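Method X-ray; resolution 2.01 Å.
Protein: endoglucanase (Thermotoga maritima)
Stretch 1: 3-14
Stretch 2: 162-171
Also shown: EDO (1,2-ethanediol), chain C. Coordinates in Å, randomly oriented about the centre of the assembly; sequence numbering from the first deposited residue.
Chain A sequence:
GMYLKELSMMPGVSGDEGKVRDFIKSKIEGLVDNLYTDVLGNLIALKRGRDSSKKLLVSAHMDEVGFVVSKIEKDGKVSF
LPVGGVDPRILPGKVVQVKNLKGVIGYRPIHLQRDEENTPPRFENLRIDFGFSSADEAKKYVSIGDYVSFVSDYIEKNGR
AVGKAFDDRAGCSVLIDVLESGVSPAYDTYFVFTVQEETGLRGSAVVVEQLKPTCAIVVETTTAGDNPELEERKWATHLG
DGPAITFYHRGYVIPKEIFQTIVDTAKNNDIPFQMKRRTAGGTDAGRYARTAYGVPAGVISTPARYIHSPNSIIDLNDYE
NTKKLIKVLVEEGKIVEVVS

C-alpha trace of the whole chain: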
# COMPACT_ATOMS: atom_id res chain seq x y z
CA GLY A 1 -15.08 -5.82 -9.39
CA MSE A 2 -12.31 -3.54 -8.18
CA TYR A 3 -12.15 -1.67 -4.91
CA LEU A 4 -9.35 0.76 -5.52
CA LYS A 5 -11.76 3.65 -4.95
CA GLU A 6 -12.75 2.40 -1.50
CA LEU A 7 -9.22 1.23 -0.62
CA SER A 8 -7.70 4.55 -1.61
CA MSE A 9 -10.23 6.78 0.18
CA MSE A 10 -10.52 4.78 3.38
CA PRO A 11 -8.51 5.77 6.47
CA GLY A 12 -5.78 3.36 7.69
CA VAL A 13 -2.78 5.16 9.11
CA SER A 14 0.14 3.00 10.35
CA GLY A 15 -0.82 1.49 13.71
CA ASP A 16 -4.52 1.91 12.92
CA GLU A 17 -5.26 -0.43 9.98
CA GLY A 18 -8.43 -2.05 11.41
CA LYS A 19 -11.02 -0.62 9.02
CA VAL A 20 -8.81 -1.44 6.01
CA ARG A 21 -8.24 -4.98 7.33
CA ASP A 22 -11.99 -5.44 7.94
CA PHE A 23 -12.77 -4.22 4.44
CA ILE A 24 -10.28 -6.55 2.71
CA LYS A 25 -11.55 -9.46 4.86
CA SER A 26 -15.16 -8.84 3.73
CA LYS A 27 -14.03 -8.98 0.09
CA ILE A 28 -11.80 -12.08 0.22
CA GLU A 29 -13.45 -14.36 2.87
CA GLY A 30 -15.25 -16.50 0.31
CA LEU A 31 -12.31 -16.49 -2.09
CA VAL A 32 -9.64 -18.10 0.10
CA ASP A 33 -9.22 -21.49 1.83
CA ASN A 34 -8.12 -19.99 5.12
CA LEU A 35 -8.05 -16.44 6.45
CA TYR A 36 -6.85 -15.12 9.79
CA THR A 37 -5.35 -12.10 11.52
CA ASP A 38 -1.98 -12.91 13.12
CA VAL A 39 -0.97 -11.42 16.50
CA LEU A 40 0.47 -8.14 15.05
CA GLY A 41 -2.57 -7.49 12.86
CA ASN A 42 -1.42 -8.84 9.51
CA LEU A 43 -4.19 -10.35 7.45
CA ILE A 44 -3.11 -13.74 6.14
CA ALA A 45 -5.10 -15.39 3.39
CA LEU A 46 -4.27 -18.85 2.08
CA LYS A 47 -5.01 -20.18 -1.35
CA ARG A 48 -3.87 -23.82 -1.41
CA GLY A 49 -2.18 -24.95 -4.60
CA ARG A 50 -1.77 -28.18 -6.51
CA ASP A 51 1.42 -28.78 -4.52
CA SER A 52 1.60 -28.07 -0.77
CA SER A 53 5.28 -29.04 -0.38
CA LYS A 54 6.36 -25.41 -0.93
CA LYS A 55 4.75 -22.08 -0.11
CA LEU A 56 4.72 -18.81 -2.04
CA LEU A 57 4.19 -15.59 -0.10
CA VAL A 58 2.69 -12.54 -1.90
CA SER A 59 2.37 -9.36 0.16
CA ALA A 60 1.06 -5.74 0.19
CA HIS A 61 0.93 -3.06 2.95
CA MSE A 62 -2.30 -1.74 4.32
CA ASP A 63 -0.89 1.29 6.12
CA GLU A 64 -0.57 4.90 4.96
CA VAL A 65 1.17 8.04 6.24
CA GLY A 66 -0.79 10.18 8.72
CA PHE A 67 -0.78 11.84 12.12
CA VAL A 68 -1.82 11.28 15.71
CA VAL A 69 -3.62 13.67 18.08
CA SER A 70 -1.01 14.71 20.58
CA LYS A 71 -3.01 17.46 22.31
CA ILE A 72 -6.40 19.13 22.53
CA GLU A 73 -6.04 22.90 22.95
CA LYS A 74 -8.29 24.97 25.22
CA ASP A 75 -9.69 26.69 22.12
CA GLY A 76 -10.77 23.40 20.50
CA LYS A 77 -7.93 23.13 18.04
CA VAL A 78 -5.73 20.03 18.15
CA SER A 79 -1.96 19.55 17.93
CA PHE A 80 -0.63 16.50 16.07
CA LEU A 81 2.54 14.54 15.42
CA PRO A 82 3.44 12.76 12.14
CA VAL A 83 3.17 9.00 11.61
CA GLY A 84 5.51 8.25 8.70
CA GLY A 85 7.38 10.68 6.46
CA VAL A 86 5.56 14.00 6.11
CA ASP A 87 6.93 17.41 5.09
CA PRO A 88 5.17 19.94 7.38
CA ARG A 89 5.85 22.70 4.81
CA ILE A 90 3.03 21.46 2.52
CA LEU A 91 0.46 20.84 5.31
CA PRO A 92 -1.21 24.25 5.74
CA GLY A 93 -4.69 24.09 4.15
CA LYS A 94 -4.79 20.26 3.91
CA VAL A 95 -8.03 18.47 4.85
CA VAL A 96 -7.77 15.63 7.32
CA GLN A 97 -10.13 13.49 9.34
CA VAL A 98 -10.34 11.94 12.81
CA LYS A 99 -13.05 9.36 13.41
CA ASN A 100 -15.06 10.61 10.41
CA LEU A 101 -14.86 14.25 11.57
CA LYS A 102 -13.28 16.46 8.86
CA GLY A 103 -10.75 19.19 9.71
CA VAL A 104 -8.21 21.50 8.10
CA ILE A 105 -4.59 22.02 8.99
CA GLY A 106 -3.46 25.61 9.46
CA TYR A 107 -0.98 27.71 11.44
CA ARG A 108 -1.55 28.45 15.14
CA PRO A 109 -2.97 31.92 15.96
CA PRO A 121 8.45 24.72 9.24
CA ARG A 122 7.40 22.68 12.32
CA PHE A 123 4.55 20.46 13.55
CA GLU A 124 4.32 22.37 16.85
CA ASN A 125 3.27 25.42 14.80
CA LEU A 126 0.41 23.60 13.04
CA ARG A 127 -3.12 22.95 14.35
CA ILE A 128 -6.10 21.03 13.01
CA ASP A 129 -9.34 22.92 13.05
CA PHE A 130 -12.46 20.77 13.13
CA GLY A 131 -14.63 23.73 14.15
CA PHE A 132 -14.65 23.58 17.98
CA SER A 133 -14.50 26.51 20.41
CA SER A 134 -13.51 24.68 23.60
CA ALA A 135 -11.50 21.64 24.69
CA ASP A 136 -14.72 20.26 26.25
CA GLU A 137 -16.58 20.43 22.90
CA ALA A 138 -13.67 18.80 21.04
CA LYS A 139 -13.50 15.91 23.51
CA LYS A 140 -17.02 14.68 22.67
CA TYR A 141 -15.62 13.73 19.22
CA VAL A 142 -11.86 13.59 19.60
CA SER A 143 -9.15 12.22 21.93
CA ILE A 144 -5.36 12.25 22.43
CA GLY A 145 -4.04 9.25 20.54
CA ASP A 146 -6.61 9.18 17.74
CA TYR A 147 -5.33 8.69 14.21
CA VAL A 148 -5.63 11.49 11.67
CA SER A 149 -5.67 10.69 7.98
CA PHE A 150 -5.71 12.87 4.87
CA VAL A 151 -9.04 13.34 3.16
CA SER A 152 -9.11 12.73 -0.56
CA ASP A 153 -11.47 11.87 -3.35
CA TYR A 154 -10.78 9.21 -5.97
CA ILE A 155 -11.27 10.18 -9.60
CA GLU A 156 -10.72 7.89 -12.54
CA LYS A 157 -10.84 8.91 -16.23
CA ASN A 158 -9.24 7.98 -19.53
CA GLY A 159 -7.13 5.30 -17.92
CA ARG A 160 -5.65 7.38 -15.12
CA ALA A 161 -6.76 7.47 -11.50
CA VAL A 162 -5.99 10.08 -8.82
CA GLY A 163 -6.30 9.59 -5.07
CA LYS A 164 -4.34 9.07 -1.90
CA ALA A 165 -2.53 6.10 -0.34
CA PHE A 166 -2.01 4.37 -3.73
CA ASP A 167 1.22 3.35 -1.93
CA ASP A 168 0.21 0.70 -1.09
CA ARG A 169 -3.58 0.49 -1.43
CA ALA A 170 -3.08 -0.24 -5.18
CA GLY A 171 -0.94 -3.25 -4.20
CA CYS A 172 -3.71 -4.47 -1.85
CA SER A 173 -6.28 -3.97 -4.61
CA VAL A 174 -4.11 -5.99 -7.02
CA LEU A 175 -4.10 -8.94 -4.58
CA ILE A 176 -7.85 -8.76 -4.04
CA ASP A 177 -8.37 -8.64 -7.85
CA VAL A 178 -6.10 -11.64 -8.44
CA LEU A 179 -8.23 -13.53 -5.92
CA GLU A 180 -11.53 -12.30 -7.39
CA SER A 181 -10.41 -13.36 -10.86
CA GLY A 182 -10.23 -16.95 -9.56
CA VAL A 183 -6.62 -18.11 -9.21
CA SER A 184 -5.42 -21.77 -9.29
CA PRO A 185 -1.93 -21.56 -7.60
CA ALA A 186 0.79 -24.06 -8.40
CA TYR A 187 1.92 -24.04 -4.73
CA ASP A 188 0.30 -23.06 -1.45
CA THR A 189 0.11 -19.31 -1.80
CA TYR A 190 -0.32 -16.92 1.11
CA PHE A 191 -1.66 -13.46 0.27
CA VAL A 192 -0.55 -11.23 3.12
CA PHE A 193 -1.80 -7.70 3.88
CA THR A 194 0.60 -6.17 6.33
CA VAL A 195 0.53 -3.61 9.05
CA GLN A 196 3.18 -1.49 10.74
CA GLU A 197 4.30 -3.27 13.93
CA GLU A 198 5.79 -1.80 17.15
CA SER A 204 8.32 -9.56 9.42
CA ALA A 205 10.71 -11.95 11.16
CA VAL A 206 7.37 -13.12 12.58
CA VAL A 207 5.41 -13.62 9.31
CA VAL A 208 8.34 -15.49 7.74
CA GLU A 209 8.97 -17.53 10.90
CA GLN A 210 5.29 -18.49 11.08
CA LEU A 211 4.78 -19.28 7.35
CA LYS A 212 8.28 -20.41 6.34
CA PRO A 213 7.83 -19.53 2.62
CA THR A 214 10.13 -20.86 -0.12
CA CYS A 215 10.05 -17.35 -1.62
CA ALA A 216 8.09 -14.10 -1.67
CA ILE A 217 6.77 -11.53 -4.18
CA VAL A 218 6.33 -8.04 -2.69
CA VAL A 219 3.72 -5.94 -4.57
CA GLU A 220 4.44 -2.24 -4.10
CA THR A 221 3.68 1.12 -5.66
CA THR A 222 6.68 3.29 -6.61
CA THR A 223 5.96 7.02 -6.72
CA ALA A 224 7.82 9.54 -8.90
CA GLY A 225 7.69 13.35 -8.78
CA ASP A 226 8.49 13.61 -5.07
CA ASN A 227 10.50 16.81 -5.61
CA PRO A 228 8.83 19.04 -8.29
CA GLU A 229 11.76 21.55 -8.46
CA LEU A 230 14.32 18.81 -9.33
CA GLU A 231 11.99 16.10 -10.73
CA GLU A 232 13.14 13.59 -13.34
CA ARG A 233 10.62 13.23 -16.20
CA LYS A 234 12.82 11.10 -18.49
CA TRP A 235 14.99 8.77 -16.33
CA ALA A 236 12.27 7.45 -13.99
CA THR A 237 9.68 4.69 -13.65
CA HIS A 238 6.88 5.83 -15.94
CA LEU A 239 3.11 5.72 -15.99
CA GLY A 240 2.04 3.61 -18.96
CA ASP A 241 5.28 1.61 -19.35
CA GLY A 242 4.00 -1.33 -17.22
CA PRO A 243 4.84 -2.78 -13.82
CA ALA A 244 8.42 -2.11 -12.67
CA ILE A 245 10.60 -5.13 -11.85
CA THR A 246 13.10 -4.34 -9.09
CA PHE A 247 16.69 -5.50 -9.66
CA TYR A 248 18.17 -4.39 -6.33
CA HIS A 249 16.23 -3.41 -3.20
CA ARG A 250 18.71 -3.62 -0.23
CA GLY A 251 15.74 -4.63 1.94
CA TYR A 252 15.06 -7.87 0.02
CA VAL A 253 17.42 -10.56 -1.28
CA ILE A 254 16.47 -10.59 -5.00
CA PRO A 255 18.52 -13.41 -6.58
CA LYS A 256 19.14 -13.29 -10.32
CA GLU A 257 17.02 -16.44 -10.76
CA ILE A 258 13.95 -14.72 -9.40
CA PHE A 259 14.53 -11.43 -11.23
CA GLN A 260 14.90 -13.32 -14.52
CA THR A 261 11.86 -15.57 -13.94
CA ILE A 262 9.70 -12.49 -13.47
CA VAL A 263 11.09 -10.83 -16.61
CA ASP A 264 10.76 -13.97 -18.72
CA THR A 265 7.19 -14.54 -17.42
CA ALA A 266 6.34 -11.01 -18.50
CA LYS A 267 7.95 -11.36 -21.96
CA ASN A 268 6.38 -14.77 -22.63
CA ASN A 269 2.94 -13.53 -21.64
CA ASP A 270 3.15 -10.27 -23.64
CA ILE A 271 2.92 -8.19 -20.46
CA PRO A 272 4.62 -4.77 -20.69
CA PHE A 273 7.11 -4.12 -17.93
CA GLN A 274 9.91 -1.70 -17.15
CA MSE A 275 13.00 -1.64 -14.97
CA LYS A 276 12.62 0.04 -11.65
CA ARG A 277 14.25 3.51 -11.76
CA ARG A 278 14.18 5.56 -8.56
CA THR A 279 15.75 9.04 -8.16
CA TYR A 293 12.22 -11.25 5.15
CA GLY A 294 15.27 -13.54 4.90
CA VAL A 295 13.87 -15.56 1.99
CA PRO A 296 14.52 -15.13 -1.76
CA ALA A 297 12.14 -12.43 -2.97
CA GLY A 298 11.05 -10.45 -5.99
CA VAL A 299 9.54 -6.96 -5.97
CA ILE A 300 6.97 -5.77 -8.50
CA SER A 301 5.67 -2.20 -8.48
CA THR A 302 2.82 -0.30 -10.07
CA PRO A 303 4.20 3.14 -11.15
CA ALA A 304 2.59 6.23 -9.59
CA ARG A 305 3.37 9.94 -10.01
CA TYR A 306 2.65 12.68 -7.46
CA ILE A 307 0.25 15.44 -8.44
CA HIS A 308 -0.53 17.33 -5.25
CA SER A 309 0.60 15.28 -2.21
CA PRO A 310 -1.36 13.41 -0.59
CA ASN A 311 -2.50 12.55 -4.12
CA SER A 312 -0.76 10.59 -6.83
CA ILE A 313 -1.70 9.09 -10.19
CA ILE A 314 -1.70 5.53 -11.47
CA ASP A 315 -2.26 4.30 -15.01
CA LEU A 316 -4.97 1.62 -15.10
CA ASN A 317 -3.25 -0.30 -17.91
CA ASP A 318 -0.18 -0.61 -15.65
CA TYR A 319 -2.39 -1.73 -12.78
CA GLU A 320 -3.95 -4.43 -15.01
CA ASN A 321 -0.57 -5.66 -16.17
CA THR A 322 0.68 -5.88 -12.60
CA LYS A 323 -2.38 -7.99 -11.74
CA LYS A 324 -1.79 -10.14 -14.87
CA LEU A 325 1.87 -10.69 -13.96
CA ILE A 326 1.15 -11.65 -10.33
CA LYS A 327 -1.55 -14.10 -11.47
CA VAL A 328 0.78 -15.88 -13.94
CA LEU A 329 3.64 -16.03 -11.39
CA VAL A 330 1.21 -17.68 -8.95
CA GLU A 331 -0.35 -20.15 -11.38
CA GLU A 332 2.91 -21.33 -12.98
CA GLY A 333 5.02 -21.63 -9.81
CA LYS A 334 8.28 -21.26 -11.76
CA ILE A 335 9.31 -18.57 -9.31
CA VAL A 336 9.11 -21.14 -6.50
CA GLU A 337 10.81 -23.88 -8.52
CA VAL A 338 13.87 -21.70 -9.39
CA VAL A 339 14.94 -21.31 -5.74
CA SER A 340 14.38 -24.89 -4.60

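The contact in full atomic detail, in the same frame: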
# COMPACT_ATOMS: atom_id res chain seq x y z
N TYR A 3 -11.88 -2.49 -6.06
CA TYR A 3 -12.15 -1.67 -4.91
C TYR A 3 -11.11 -0.62 -4.65
O TYR A 3 -10.97 -0.15 -3.52
CB TYR A 3 -12.28 -2.56 -3.68
CG TYR A 3 -13.21 -3.71 -3.94
CD1 TYR A 3 -14.59 -3.50 -3.98
CD2 TYR A 3 -12.72 -4.97 -4.17
CE1 TYR A 3 -15.45 -4.53 -4.24
CE2 TYR A 3 -13.57 -6.03 -4.43
CZ TYR A 3 -14.94 -5.79 -4.46
OH TYR A 3 -15.80 -6.82 -4.71
N LEU A 4 -10.37 -0.25 -5.69
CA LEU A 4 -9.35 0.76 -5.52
C LEU A 4 -9.95 2.04 -4.97
O LEU A 4 -9.36 2.66 -4.12
CB LEU A 4 -8.61 1.04 -6.81
CG LEU A 4 -7.39 1.95 -6.66
CD1 LEU A 4 -6.44 1.38 -5.64
CD2 LEU A 4 -6.71 2.04 -7.98
N LYS A 5 -11.12 2.43 -5.46
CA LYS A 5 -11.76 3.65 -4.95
C LYS A 5 -11.98 3.56 -3.45
O LYS A 5 -11.63 4.50 -2.72
CB LYS A 5 -13.08 3.93 -5.68
CG LYS A 5 -13.85 5.12 -5.10
CD LYS A 5 -15.14 5.40 -5.88
N GLU A 6 -12.54 2.47 -2.96
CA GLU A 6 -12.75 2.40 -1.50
C GLU A 6 -11.43 2.27 -0.75
O GLU A 6 -11.24 2.92 0.27
CB GLU A 6 -13.70 1.27 -1.06
CG GLU A 6 -15.15 1.32 -1.57
CD GLU A 6 -15.35 0.75 -2.98
OE1 GLU A 6 -14.47 0.91 -3.86
OE2 GLU A 6 -16.42 0.14 -3.21
N LEU A 7 -10.51 1.44 -1.26
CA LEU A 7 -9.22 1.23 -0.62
C LEU A 7 -8.45 2.53 -0.49
O LEU A 7 -8.00 2.88 0.60
CB LEU A 7 -8.40 0.16 -1.35
CG LEU A 7 -8.96 -1.22 -1.01
CD1 LEU A 7 -8.42 -2.26 -1.93
CD2 LEU A 7 -8.69 -1.59 0.49
N SER A 8 -8.36 3.26 -1.59
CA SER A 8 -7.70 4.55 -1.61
C SER A 8 -8.25 5.56 -0.61
O SER A 8 -7.51 6.15 0.19
CB SER A 8 -7.84 5.15 -3.01
OG SER A 8 -7.50 6.53 -2.95
N MSE A 9 -9.57 5.74 -0.63
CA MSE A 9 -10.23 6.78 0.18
C MSE A 9 -10.32 6.52 1.67
O MSE A 9 -10.34 7.45 2.48
CB MSE A 9 -11.63 7.04 -0.36
CG MSE A 9 -11.61 7.62 -1.74
SE MSE A 9 -13.41 8.09 -2.28
CE MSE A 9 -13.72 9.57 -0.90
N MSE A 10 -10.38 5.24 2.02
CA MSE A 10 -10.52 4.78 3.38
C MSE A 10 -9.34 5.17 4.27
O MSE A 10 -8.21 5.20 3.79
CB MSE A 10 -10.60 3.28 3.28
CG MSE A 10 -11.01 2.52 4.45
SE MSE A 10 -11.16 0.76 3.65
CE MSE A 10 -12.87 0.99 2.57
N PRO A 11 -9.60 5.47 5.57
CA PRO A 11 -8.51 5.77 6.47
C PRO A 11 -7.88 4.50 7.05
O PRO A 11 -8.59 3.56 7.42
CB PRO A 11 -9.18 6.60 7.58
CG PRO A 11 -10.61 6.19 7.58
CD PRO A 11 -10.91 5.52 6.26
N GLY A 12 -6.55 4.48 7.13
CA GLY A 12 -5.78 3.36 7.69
C GLY A 12 -4.32 3.74 7.91
O GLY A 12 -3.39 3.19 7.31
N VAL A 13 -4.10 4.70 8.80
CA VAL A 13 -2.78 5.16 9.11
C VAL A 13 -2.04 4.04 9.83
O VAL A 13 -2.67 3.20 10.46
CB VAL A 13 -2.87 6.42 9.99
CG1 VAL A 13 -1.48 6.88 10.45
CG2 VAL A 13 -3.56 7.51 9.23
N SER A 14 -0.70 4.02 9.71
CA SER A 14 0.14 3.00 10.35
C SER A 14 -0.19 2.88 11.83
O SER A 14 -0.17 3.87 12.54
CB SER A 14 1.62 3.38 10.23
OG SER A 14 2.00 3.47 8.87
N VAL A 162 -6.63 9.17 -9.78
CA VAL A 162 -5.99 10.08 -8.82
C VAL A 162 -6.64 9.86 -7.46
O VAL A 162 -7.87 9.72 -7.36
CB VAL A 162 -6.19 11.57 -9.22
CG1 VAL A 162 -5.41 12.53 -8.25
CG2 VAL A 162 -5.75 11.81 -10.65
N GLY A 163 -5.81 9.78 -6.43
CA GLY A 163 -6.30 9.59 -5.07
C GLY A 163 -5.12 9.45 -4.14
O GLY A 163 -3.98 9.57 -4.56
N LYS A 164 -5.39 9.18 -2.87
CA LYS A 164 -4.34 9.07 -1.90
C LYS A 164 -4.07 7.60 -1.60
O LYS A 164 -4.82 6.71 -2.01
CB LYS A 164 -4.72 9.79 -0.60
CG LYS A 164 -5.82 9.07 0.17
CD LYS A 164 -5.98 9.63 1.52
CE LYS A 164 -7.05 8.92 2.31
NZ LYS A 164 -6.69 7.55 2.74
N ALA A 165 -2.98 7.40 -0.85
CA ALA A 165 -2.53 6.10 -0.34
C ALA A 165 -2.44 5.03 -1.42
O ALA A 165 -2.57 3.85 -1.11
CB ALA A 165 -3.45 5.62 0.77
N PHE A 166 -2.18 5.40 -2.67
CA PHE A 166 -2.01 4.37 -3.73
C PHE A 166 -0.82 3.47 -3.33
O PHE A 166 -0.74 2.29 -3.68
CB PHE A 166 -1.82 4.99 -5.11
CG PHE A 166 -3.12 5.44 -5.77
CD1 PHE A 166 -4.34 4.88 -5.44
CD2 PHE A 166 -3.07 6.36 -6.82
CE1 PHE A 166 -5.52 5.27 -6.11
CE2 PHE A 166 -4.24 6.76 -7.50
CZ PHE A 166 -5.46 6.21 -7.15
N ASP A 167 0.11 4.07 -2.59
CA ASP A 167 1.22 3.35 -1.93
C ASP A 167 0.74 3.07 -0.48
O ASP A 167 0.79 3.99 0.36
CB ASP A 167 2.46 4.24 -1.91
CG ASP A 167 3.60 3.64 -1.09
OD1 ASP A 167 3.64 2.41 -0.87
OD2 ASP A 167 4.47 4.43 -0.67
N ASP A 168 0.27 1.86 -0.17
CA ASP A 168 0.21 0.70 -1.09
C ASP A 168 -1.21 0.12 -1.25
O ASP A 168 -1.41 -1.10 -1.46
CB ASP A 168 1.20 -0.38 -0.60
CG ASP A 168 1.52 -1.43 -1.66
OD1 ASP A 168 1.34 -1.15 -2.87
OD2 ASP A 168 1.94 -2.55 -1.27
N ARG A 169 -2.22 0.99 -1.23
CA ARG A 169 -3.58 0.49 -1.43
C ARG A 169 -3.77 -0.06 -2.85
O ARG A 169 -4.64 -0.90 -3.05
CB ARG A 169 -4.64 1.54 -1.06
CG ARG A 169 -4.51 2.07 0.42
CD ARG A 169 -5.12 1.15 1.53
NE ARG A 169 -4.68 1.57 2.87
CZ ARG A 169 -5.18 2.60 3.55
NH1 ARG A 169 -6.15 3.35 3.04
NH2 ARG A 169 -4.70 2.88 4.74
N ALA A 170 -2.95 0.36 -3.83
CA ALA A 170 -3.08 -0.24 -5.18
C ALA A 170 -2.56 -1.67 -5.15
O ALA A 170 -3.10 -2.55 -5.82
CB ALA A 170 -2.32 0.58 -6.25
N GLY A 171 -1.50 -1.91 -4.38
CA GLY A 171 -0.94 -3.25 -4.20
C GLY A 171 -1.95 -4.18 -3.55
O GLY A 171 -2.11 -5.33 -4.00
C1 EDO C . -1.54 8.82 1.70
O1 EDO C . -1.62 9.44 2.98
C2 EDO C . -0.77 9.75 0.76
O2 EDO C . -1.00 9.37 -0.59
O HOH W 1 -8.28 8.95 -2.37

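The C-terminal end of helix 4-9 is held against the 162-171 stretch chiefly by two long basic side chains, which supply donors to carbonyls that the helix leaves free. Within the helix, the carbonyls of Y3, L4, K5 and E6 accept from the amides of L7, S8, M9 and M10. The carbonyls of L7, S8 and M10 find their donors across the contact instead. R169, whose CA-to-CB bond points toward the helix, gives NH1 to L7 O at 3.1 Å and to M10 O at 2.9 Å, both acceptors lying near the guanidinium plane. The end of the K164 side chain comes nearer the helix than its sideways CA-to-CB bond would suggest, and its NZ donates to S8 O and to M10 O, each at 3.0 Å. M10 O thus accepts from both residues, and the lysine and arginine together bind the helix end and the residue that follows it.

G12 passes close to the same guanidinium, with G12 O 2.9 Å from R169 NH2. An ideal CB on G12 would lie 2.5 Å from R169 NH2, a clash, so a side chain there would collide with the guanidinium in its present place.

S8 returns a donor in the opposite direction. Its hydroxyl, in the t rotamer, donates through OG to K164 O at 2.8 Å, and it accepts from a water at 2.6 Å from OG. That water in turn accepts from K164 N at 2.9 Å, so both backbone polar atoms of K164 are satisfied. G163 leaves room for this hydroxyl, since an ideal CB would sit 2.7 Å from S8 OG. The amide of A165 is taken up by ethanediol, with N to O2 at 2.8 Å.

Apolar packing closes the earlier part of the helix: L4 CG lies 3.8 Å from F166 CE1, and L4 CD1 lies 4.2 Å from A170 CB.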